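Local coordinates for putative methyltransferase (Emericella variicolor, PDB 7DMB), which binds S-adenosyl-L-homocysteine and probably transfers methyl groups as a trans-acting methyltransferase in the biosynthesis of the polyketide calbistrin, at residues T137-W140 / P141-E144; M65-L68 / C69-M73; K318-D321 / F322-L326. All blocks are in the same frame, centred on the assembly; numbering follows the deposited sequence.

Overall arrangement
Along the chain interaction 2 comes first, in the middle of helix 56-79; interaction 1 follows at the start of helix 140-157, and interaction 3 makes up the short helix 319-324, just after strand 306-313 of the large mixed sheet. Their centres lie about 12 Å apart for interactions 2 and 3 and about 16 Å apart for the other two pairs, and all three touch. Trp66 meets both Tyr319 and Phe322, the hydroxyl of Tyr319 reaches the carbonyl of Val142, and Met65 packs on Ile143. The trio thus ties helices that precede the methyltransferase sheet to a helix that emerges from it, with the side chain of Val324 about 8 Å from the bound S-adenosyl-L-homocysteine.

Interaction 1: residues T137-W140 / P141-E144; sequences TYLW and PVIE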
ATOM      1  N   THR A 137       7.648 -17.121   9.154  1.00 25.58           N
ATOM      2  CA  THR A 137       6.241 -16.985   8.820  1.00 18.28           C
ATOM      3  C   THR A 137       6.065 -15.745   7.956  1.00 19.82           C
ATOM      4  O   THR A 137       6.949 -14.879   7.887  1.00 19.05           O
ATOM      5  CB  THR A 137       5.370 -16.863  10.075  1.00 21.07           C
ATOM      6  OG1 THR A 137       5.562 -15.560  10.659  1.00 19.22           O
ATOM      7  CG2 THR A 137       5.729 -17.951  11.109  1.00 19.26           C
ATOM      8  N   TYR A 138       4.887 -15.656   7.322  1.00 17.68           N
ATOM      9  CA  TYR A 138       4.534 -14.485   6.524  1.00 17.35           C
ATOM     10  C   TYR A 138       4.548 -13.185   7.333  1.00 21.03           C
ATOM     11  O   TYR A 138       4.640 -12.108   6.733  1.00 20.59           O
ATOM     12  CB  TYR A 138       3.153 -14.678   5.880  1.00 19.18           C
ATOM     13  CG  TYR A 138       1.966 -14.590   6.832  1.00 22.40           C
ATOM     14  CD1 TYR A 138       1.126 -13.476   6.840  1.00 23.09           C
ATOM     15  CD2 TYR A 138       1.671 -15.633   7.708  1.00 25.32           C
ATOM     16  CE1 TYR A 138       0.028 -13.397   7.705  1.00 20.38           C
ATOM     17  CE2 TYR A 138       0.579 -15.561   8.578  1.00 23.32           C
ATOM     18  CZ  TYR A 138      -0.236 -14.446   8.573  1.00 25.63           C
ATOM     19  OH  TYR A 138      -1.309 -14.377   9.450  1.00 21.07           O
ATOM     20  N   LEU A 139       4.458 -13.258   8.668  1.00 16.28           N
ATOM     21  CA  LEU A 139       4.451 -12.083   9.538  1.00 16.11           C
ATOM     22  C   LEU A 139       5.846 -11.565   9.859  1.00 15.83           C
ATOM     23  O   LEU A 139       5.963 -10.509  10.484  1.00 14.76           O
ATOM     24  CB  LEU A 139       3.743 -12.402  10.857  1.00 15.93           C
ATOM     25  CG  LEU A 139       2.227 -12.586  10.827  1.00 21.95           C
ATOM     26  CD1 LEU A 139       1.668 -12.783  12.240  1.00 27.76           C
ATOM     27  CD2 LEU A 139       1.566 -11.386  10.164  1.00 21.36           C
ATOM     28  N   TRP A 140       6.891 -12.289   9.472  1.00 13.97           N
ATOM     29  CA  TRP A 140       8.261 -11.844   9.711  1.00 12.52           C
ATOM     30  C   TRP A 140       8.511 -10.387   9.338  1.00 14.25           C
ATOM     31  O   TRP A 140       9.058  -9.651  10.173  1.00 14.31           O
ATOM     32  CB  TRP A 140       9.226 -12.770   8.956  1.00 14.27           C
ATOM     33  CG  TRP A 140      10.603 -12.245   8.981  1.00 17.03           C
ATOM     34  CD1 TRP A 140      11.447 -12.219  10.057  1.00 20.89           C
ATOM     35  CD2 TRP A 140      11.297 -11.599   7.910  1.00 15.52           C
ATOM     36  NE1 TRP A 140      12.636 -11.624   9.708  1.00 23.30           N
ATOM     37  CE2 TRP A 140      12.567 -11.232   8.397  1.00 16.27           C
ATOM     38  CE3 TRP A 140      10.979 -11.322   6.577  1.00 21.34           C
ATOM     39  CZ2 TRP A 140      13.513 -10.598   7.603  1.00 19.88           C
ATOM     40  CZ3 TRP A 140      11.922 -10.695   5.788  1.00 18.55           C
ATOM     41  CH2 TRP A 140      13.169 -10.332   6.302  1.00 18.76           C
ATOM     42  N   PRO A 141       8.154  -9.906   8.133  1.00 15.41           N
ATOM     43  CA  PRO A 141       8.503  -8.524   7.769  1.00 15.11           C
ATOM     44  C   PRO A 141       7.769  -7.466   8.566  1.00 14.46           C
ATOM     45  O   PRO A 141       8.329  -6.384   8.787  1.00 11.46           O
ATOM     46  CB  PRO A 141       8.119  -8.439   6.284  1.00 14.58           C
ATOM     47  CG  PRO A 141       7.024  -9.449   6.135  1.00 19.59           C
ATOM     48  CD  PRO A 141       7.441 -10.589   7.034  1.00 15.38           C
ATOM     49  N   VAL A 142       6.517  -7.709   8.957  1.00 10.44           N
ATOM     50  CA  VAL A 142       5.799  -6.669   9.686  1.00 16.40           C
ATOM     51  C   VAL A 142       6.224  -6.576  11.148  1.00 13.57           C
ATOM     52  O   VAL A 142       5.894  -5.586  11.802  1.00 13.23           O
ATOM     53  CB  VAL A 142       4.274  -6.869   9.566  1.00 18.55           C
ATOM     54  CG1 VAL A 142       3.850  -6.686   8.124  1.00 17.79           C
ATOM     55  CG2 VAL A 142       3.846  -8.240  10.063  1.00 19.00           C
ATOM     56  N   ILE A 143       6.950  -7.560  11.674  1.00 12.67           N
ATOM     57  CA  ILE A 143       7.509  -7.484  13.021  1.00 12.85           C
ATOM     58  C   ILE A 143       8.962  -7.032  12.995  1.00 13.57           C
ATOM     59  O   ILE A 143       9.383  -6.218  13.821  1.00 12.93           O
ATOM     60  CB  ILE A 143       7.364  -8.846  13.727  1.00 15.66           C
ATOM     61  CG1 ILE A 143       5.883  -9.203  13.876  1.00 19.65           C
ATOM     62  CG2 ILE A 143       8.071  -8.845  15.097  1.00 15.64           C
ATOM     63  CD1 ILE A 143       5.067  -8.140  14.576  1.00 16.16           C
ATOM     64  N   GLU A 144       9.721  -7.553  12.028  1.00 15.08           N
ATOM     65  CA  GLU A 144      11.130  -7.214  11.882  1.00 16.31           C
ATOM     66  C   GLU A 144      11.314  -5.789  11.415  1.00 13.90           C
ATOM     67  O   GLU A 144      12.313  -5.151  11.769  1.00 14.82           O
ATOM     68  CB  GLU A 144      11.804  -8.169  10.878  1.00 15.59           C
ATOM     69  CG  GLU A 144      13.310  -8.057  10.846  1.00 17.98           C
ATOM     70  CD  GLU A 144      13.951  -8.658  12.088  1.00 19.70           C
ATOM     71  OE1 GLU A 144      13.215  -9.178  12.954  1.00 20.88           O
ATOM     72  OE2 GLU A 144      15.188  -8.628  12.189  1.00 23.01           O
TER
HETATM   73  O   HOH W   1      10.272 -10.192  13.015  1.00 26.59           O
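A type I beta turn from Thr137 to Trp140 runs straight into the first turn of helix 140-157, where the main side-chain contact joins Trp140 and Glu144. CB of Glu144 stands over one face of the indole, 4.1 Å from the centroid of the five-membered ring and 25° off its normal, a CH-pi contact. With CG of Trp140 anti to the backbone N (chi1 171°), the indole swings forward along the helix, to where Glu144 covers it. Between the same two residues Glu144 N donates to Trp140 O at 2.9 Å, the first well-formed bond of the helix. A water donates both to Trp140 O and to Glu144 OE1, while OE2 forms a salt bridge with Arg131. Nearer the backbone, Trp140 CB meets Pro141 CD at 3.4 Å, and CE3 also nears that CD; the proline, which has no N-H to give, suits a first turn. Leu139 O receives weak bonds from Val142 N and Ile143 N, the latter shared as weakly with Trp140 O, and Leu139 CD2 touches Val142 CG2 at 3.9 Å. The turn is capped from within: Thr137 OG1 accepts from Leu139 N at 3.2 Å and is also hydrogen-bonded to the carbonyl of Val134. Helix 172-181 meets Trp140 and Pro141 through Lys175, helix 56-79 packs on Leu139, Val142 and Ile143, and helix 120-134 touches Leu139 and Ile143.

Interaction 2: residues M65-L68 / C69-M73; sequences MWVL and CAIQM
Trp66 and Ala70, one turn apart on helix 56-79, meet obliquely: the methyl CB of Ala70 approaches the benzo part of the indole, 4.0 Å from Trp66 CE3. This is i to i+4 packing along a buried alpha helix, and two further pairs repeat it. Val67 and Ile71 cross at a slant, with CG1 of the valine 3.8 Å from CD1 of the isoleucine, on the flank covered by Phe101 of helix 85-101. On another flank Met65 bends at chi2 (74°), which brings its end forward toward Cys69, beside Met127 and Met130 of helix 120-134. A chi1 of 85° sets CG of Trp66 between its backbone N and carbonyl carbon; CG2 of Val67 lies over the centre of one ring face, and the rings of Tyr319 and Phe322 also meet the indole. The amide of Gln72 is hydrogen-bonded to Arg123 NE and to the carbonyl of Asp120. Four backbone bonds link 65-68 to 69-73, among them Ile71 N to Val67 O at 2.9 Å and a nearly straight one from Cys69 N to Met65 O (174°). The end of Met65 closes the last pair, its methyl CE resting 3.7 Å from Cys69 SG.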
ATOM      1  N   MET A  65       3.926  -4.565  18.591  1.00 10.81           N
ATOM      2  CA  MET A  65       5.353  -4.524  18.302  1.00 14.17           C
ATOM      3  C   MET A  65       5.822  -3.109  18.010  1.00 15.74           C
ATOM      4  O   MET A  65       6.840  -2.664  18.554  1.00 11.40           O
ATOM      5  CB  MET A  65       5.695  -5.421  17.123  1.00 12.49           C
ATOM      6  CG  MET A  65       7.171  -5.349  16.790  1.00 11.16           C
ATOM      7  SD  MET A  65       8.140  -6.251  18.022  1.00 13.73           S
ATOM      8  CE  MET A  65       9.816  -5.949  17.489  1.00 11.63           C
ATOM      9  N   TRP A  66       5.122  -2.396  17.111  1.00 15.81           N
ATOM     10  CA  TRP A  66       5.605  -1.059  16.784  1.00 12.97           C
ATOM     11  C   TRP A  66       5.418  -0.115  17.958  1.00 10.95           C
ATOM     12  O   TRP A  66       6.193   0.829  18.100  1.00 11.15           O
ATOM     13  CB  TRP A  66       4.967  -0.517  15.491  1.00 10.62           C
ATOM     14  CG  TRP A  66       3.612   0.161  15.601  1.00 13.69           C
ATOM     15  CD1 TRP A  66       2.404  -0.357  15.198  1.00 13.17           C
ATOM     16  CD2 TRP A  66       3.333   1.484  16.091  1.00 12.53           C
ATOM     17  NE1 TRP A  66       1.399   0.549  15.427  1.00 14.45           N
ATOM     18  CE2 TRP A  66       1.939   1.686  15.977  1.00 13.56           C
ATOM     19  CE3 TRP A  66       4.120   2.512  16.625  1.00 16.42           C
ATOM     20  CZ2 TRP A  66       1.319   2.871  16.379  1.00 12.29           C
ATOM     21  CZ3 TRP A  66       3.491   3.697  17.031  1.00 13.20           C
ATOM     22  CH2 TRP A  66       2.110   3.860  16.904  1.00 12.47           C
ATOM     23  N   VAL A  67       4.439  -0.372  18.832  1.00 13.44           N
ATOM     24  CA  VAL A  67       4.326   0.434  20.050  1.00  9.13           C
ATOM     25  C   VAL A  67       5.530   0.194  20.964  1.00 12.35           C
ATOM     26  O   VAL A  67       6.076   1.130  21.561  1.00 12.56           O
ATOM     27  CB  VAL A  67       2.999   0.141  20.783  1.00 12.52           C
ATOM     28  CG1 VAL A  67       3.045   0.694  22.225  1.00  9.69           C
ATOM     29  CG2 VAL A  67       1.807   0.730  20.017  1.00 10.68           C
ATOM     30  N   LEU A  68       5.950  -1.064  21.099  1.00 11.62           N
ATOM     31  CA  LEU A  68       7.130  -1.374  21.904  1.00 16.18           C
ATOM     32  C   LEU A  68       8.380  -0.692  21.349  1.00 13.55           C
ATOM     33  O   LEU A  68       9.133  -0.051  22.098  1.00 10.26           O
ATOM     34  CB  LEU A  68       7.326  -2.888  21.975  1.00 10.09           C
ATOM     35  CG  LEU A  68       6.432  -3.684  22.927  1.00 12.93           C
ATOM     36  CD1 LEU A  68       6.388  -5.169  22.489  1.00 12.43           C
ATOM     37  CD2 LEU A  68       6.952  -3.568  24.361  1.00 14.11           C
ATOM     38  N   CYS A  69       8.641  -0.845  20.044  1.00  8.97           N
ATOM     39  CA  CYS A  69       9.765  -0.130  19.436  1.00 14.92           C
ATOM     40  C   CYS A  69       9.654   1.381  19.628  1.00 15.17           C
ATOM     41  O   CYS A  69      10.667   2.046  19.872  1.00 12.41           O
ATOM     42  CB  CYS A  69       9.883  -0.431  17.933  1.00 12.78           C
ATOM     43  SG  CYS A  69       9.764  -2.203  17.448  1.00 12.81           S
ATOM     44  N   ALA A  70       8.447   1.943  19.457  1.00 11.19           N
ATOM     45  CA  ALA A  70       8.285   3.390  19.558  1.00 12.36           C
ATOM     46  C   ALA A  70       8.615   3.876  20.965  1.00  9.62           C
ATOM     47  O   ALA A  70       9.275   4.905  21.129  1.00  8.25           O
ATOM     48  CB  ALA A  70       6.867   3.804  19.161  1.00 10.65           C
ATOM     49  N   ILE A  71       8.172   3.139  21.988  1.00 11.11           N
ATOM     50  CA  ILE A  71       8.551   3.441  23.372  1.00 12.51           C
ATOM     51  C   ILE A  71      10.064   3.377  23.531  1.00 13.67           C
ATOM     52  O   ILE A  71      10.689   4.268  24.118  1.00 12.57           O
ATOM     53  CB  ILE A  71       7.860   2.464  24.340  1.00 16.61           C
ATOM     54  CG1 ILE A  71       6.333   2.629  24.305  1.00 11.64           C
ATOM     55  CG2 ILE A  71       8.425   2.634  25.769  1.00 11.36           C
ATOM     56  CD1 ILE A  71       5.565   1.437  24.932  1.00  8.84           C
ATOM     57  N   GLN A  72      10.671   2.319  22.985  1.00 14.20           N
ATOM     58  CA  GLN A  72      12.106   2.105  23.090  1.00 15.93           C
ATOM     59  C   GLN A  72      12.902   3.162  22.350  1.00 16.74           C
ATOM     60  O   GLN A  72      14.093   3.310  22.615  1.00 18.83           O
ATOM     61  CB  GLN A  72      12.463   0.708  22.553  1.00 16.96           C
ATOM     62  CG  GLN A  72      13.681   0.061  23.203  1.00 19.08           C
ATOM     63  CD  GLN A  72      13.427  -0.399  24.629  1.00 16.51           C
ATOM     64  OE1 GLN A  72      12.323  -0.283  25.146  1.00 17.66           O
ATOM     65  NE2 GLN A  72      14.457  -0.931  25.267  1.00 21.17           N
ATOM     66  N   MET A  73      12.272   3.888  21.421  1.00 17.88           N
ATOM     67  CA  MET A  73      12.967   4.897  20.632  1.00 15.02           C
ATOM     68  C   MET A  73      13.040   6.261  21.302  1.00 14.43           C
ATOM     69  O   MET A  73      13.829   7.105  20.862  1.00 17.08           O
ATOM     70  CB  MET A  73      12.281   5.057  19.275  1.00 16.91           C
ATOM     71  CG  MET A  73      12.645   3.970  18.296  1.00 16.36           C
ATOM     72  SD  MET A  73      11.347   3.747  17.066  1.00 19.74           S
ATOM     73  CE  MET A  73      11.743   5.103  15.957  1.00 15.50           C
TER

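Interaction 3: residues K318-D321 / F322-L326; sequences KYVD and FMVGL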
ATOM      1  N   LYS A 318      -1.593   3.882  13.385  1.00 10.40           N
ATOM      2  CA  LYS A 318      -0.414   4.644  12.988  1.00 13.47           C
ATOM      3  C   LYS A 318       0.785   3.760  12.645  1.00 14.83           C
ATOM      4  O   LYS A 318       1.927   4.234  12.702  1.00 11.41           O
ATOM      5  CB  LYS A 318      -0.031   5.630  14.098  1.00 16.47           C
ATOM      6  CG  LYS A 318      -0.595   7.048  13.968  1.00 22.30           C
ATOM      7  CD  LYS A 318      -2.058   7.069  13.620  1.00 20.21           C
ATOM      8  CE  LYS A 318      -2.426   8.361  12.893  1.00 32.10           C
ATOM      9  NZ  LYS A 318      -3.832   8.346  12.392  1.00 35.89           N
ATOM     10  N   TYR A 319       0.557   2.486  12.304  1.00 12.46           N
ATOM     11  CA  TYR A 319       1.681   1.606  11.998  1.00 12.94           C
ATOM     12  C   TYR A 319       2.433   2.100  10.769  1.00 14.29           C
ATOM     13  O   TYR A 319       3.667   2.052  10.725  1.00 17.00           O
ATOM     14  CB  TYR A 319       1.193   0.163  11.812  1.00 11.57           C
ATOM     15  CG  TYR A 319       2.259  -0.820  11.336  1.00 15.29           C
ATOM     16  CD1 TYR A 319       3.353  -1.121  12.124  1.00 15.58           C
ATOM     17  CD2 TYR A 319       2.153  -1.457  10.095  1.00 16.72           C
ATOM     18  CE1 TYR A 319       4.319  -2.008  11.709  1.00 12.50           C
ATOM     19  CE2 TYR A 319       3.130  -2.359   9.666  1.00 16.61           C
ATOM     20  CZ  TYR A 319       4.205  -2.629  10.481  1.00 15.22           C
ATOM     21  OH  TYR A 319       5.185  -3.504  10.082  1.00 15.67           O
ATOM     22  N   VAL A 320       1.711   2.610   9.770  1.00 15.27           N
ATOM     23  CA  VAL A 320       2.376   3.089   8.561  1.00 15.62           C
ATOM     24  C   VAL A 320       3.111   4.398   8.840  1.00 17.01           C
ATOM     25  O   VAL A 320       4.223   4.609   8.346  1.00 17.04           O
ATOM     26  CB  VAL A 320       1.370   3.220   7.402  1.00 12.42           C
ATOM     27  CG1 VAL A 320       2.106   3.429   6.090  1.00 11.79           C
ATOM     28  CG2 VAL A 320       0.550   1.942   7.310  1.00 11.15           C
ATOM     29  N   ASP A 321       2.515   5.285   9.647  1.00 11.34           N
ATOM     30  CA  ASP A 321       3.227   6.479  10.087  1.00 14.53           C
ATOM     31  C   ASP A 321       4.542   6.112  10.756  1.00 14.70           C
ATOM     32  O   ASP A 321       5.578   6.730  10.494  1.00 15.22           O
ATOM     33  CB  ASP A 321       2.370   7.300  11.057  1.00 16.66           C
ATOM     34  CG  ASP A 321       1.027   7.658  10.480  1.00 16.80           C
ATOM     35  OD1 ASP A 321       0.829   8.840  10.145  1.00 20.70           O
ATOM     36  OD2 ASP A 321       0.179   6.749  10.355  1.00 17.97           O
ATOM     37  N   PHE A 322       4.512   5.114  11.643  1.00 12.82           N
ATOM     38  CA  PHE A 322       5.741   4.684  12.298  1.00 15.28           C
ATOM     39  C   PHE A 322       6.763   4.176  11.285  1.00 15.61           C
ATOM     40  O   PHE A 322       7.962   4.479  11.389  1.00 12.86           O
ATOM     41  CB  PHE A 322       5.431   3.599  13.327  1.00 15.40           C
ATOM     42  CG  PHE A 322       6.653   3.022  13.965  1.00 16.49           C
ATOM     43  CD1 PHE A 322       7.191   3.616  15.090  1.00 15.33           C
ATOM     44  CD2 PHE A 322       7.284   1.903  13.423  1.00 13.97           C
ATOM     45  CE1 PHE A 322       8.330   3.109  15.677  1.00 16.97           C
ATOM     46  CE2 PHE A 322       8.423   1.401  14.001  1.00 14.00           C
ATOM     47  CZ  PHE A 322       8.946   2.005  15.137  1.00 13.71           C
ATOM     48  N   MET A 323       6.305   3.419  10.285  1.00 16.22           N
ATOM     49  CA  MET A 323       7.234   2.672   9.446  1.00 13.63           C
ATOM     50  C   MET A 323       7.889   3.551   8.400  1.00 12.70           C
ATOM     51  O   MET A 323       9.050   3.333   8.043  1.00 12.52           O
ATOM     52  CB  MET A 323       6.509   1.506   8.762  1.00 14.92           C
ATOM     53  CG  MET A 323       6.357   0.281   9.639  1.00 12.48           C
ATOM     54  SD  MET A 323       7.914  -0.314  10.312  1.00 12.53           S
ATOM     55  CE  MET A 323       8.857  -0.540   8.799  1.00  9.92           C
ATOM     56  N   VAL A 324       7.156   4.516   7.855  1.00 15.75           N
ATOM     57  CA  VAL A 324       7.663   5.315   6.746  1.00 20.55           C
ATOM     58  C   VAL A 324       7.781   6.793   7.091  1.00 13.94           C
ATOM     59  O   VAL A 324       8.219   7.579   6.250  1.00 12.30           O
ATOM     60  CB  VAL A 324       6.799   5.118   5.483  1.00 19.06           C
ATOM     61  CG1 VAL A 324       6.663   3.628   5.162  1.00 15.49           C
ATOM     62  CG2 VAL A 324       5.453   5.697   5.710  1.00 19.27           C
ATOM     63  N   GLY A 325       7.458   7.187   8.321  1.00 13.51           N
ATOM     64  CA  GLY A 325       7.568   8.586   8.716  1.00 18.61           C
ATOM     65  C   GLY A 325       8.970   9.156   8.614  1.00 13.69           C
ATOM     66  O   GLY A 325       9.134  10.373   8.523  1.00 14.59           O
ATOM     67  N   LEU A 326       9.991   8.307   8.623  1.00 16.76           N
ATOM     68  CA  LEU A 326      11.353   8.802   8.506  1.00 13.70           C
ATOM     69  C   LEU A 326      11.696   9.241   7.087  1.00 19.56           C
ATOM     70  O   LEU A 326      12.783   9.793   6.875  1.00 21.17           O
ATOM     71  CB  LEU A 326      12.334   7.721   9.006  1.00 15.16           C
ATOM     72  CG  LEU A 326      12.409   7.531  10.537  1.00 12.59           C
ATOM     73  CD1 LEU A 326      13.177   6.263  10.914  1.00  9.72           C
ATOM     74  CD2 LEU A 326      13.017   8.754  11.224  1.00 11.40           C
TER
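Met323 runs alongside the ring of Tyr319, both heading off the helix in one direction, with the thioether chain of the methionine laid against the phenol. Its CG sits over one ring face, displaced toward the rim, 3.9 Å from the centroid and 22° off the normal, so the closest side-chain touch is a CH-pi contact. The sulfur is farther out: Met323 SD stands 4.9 Å from the centroid of the Tyr319 ring and 41° off its normal, an oblique Met-aromatic contact. On the next flank Val320 and Val324 run alongside one another in the same fashion, CG1 of the first 4.1 Å from CG2 of the second, while that CG2 also comes 3.1 Å from Val320 O.

Both pairs are i to i+4 neighbours on helix 319-324, whose N-cap residue is Lys318. Phe322 N donates to Lys318 O at 2.9 Å, and Met323 N and Val324 N donate in turn to Tyr319 O and Val320 O. The last link, from Gly325 N to Asp321 O, is weak.

Around these groups lies a second shell. The hydroxyl of Tyr319 makes a weak hydrogen bond to the carbonyl of Val142 on helix 140-157, whose Pro146 also touches Tyr319, Phe322 and Met323. Helix 56-79 comes against Tyr319 through Ile62 and against Phe322 through Ala70 and Met73. Asp321 OD1 accepts from the indole N-H of Trp330, a residue that also packs on Val320 and Val324. The side chain of Val324 lies about 8 Å from the bound S-adenosyl-L-homocysteine.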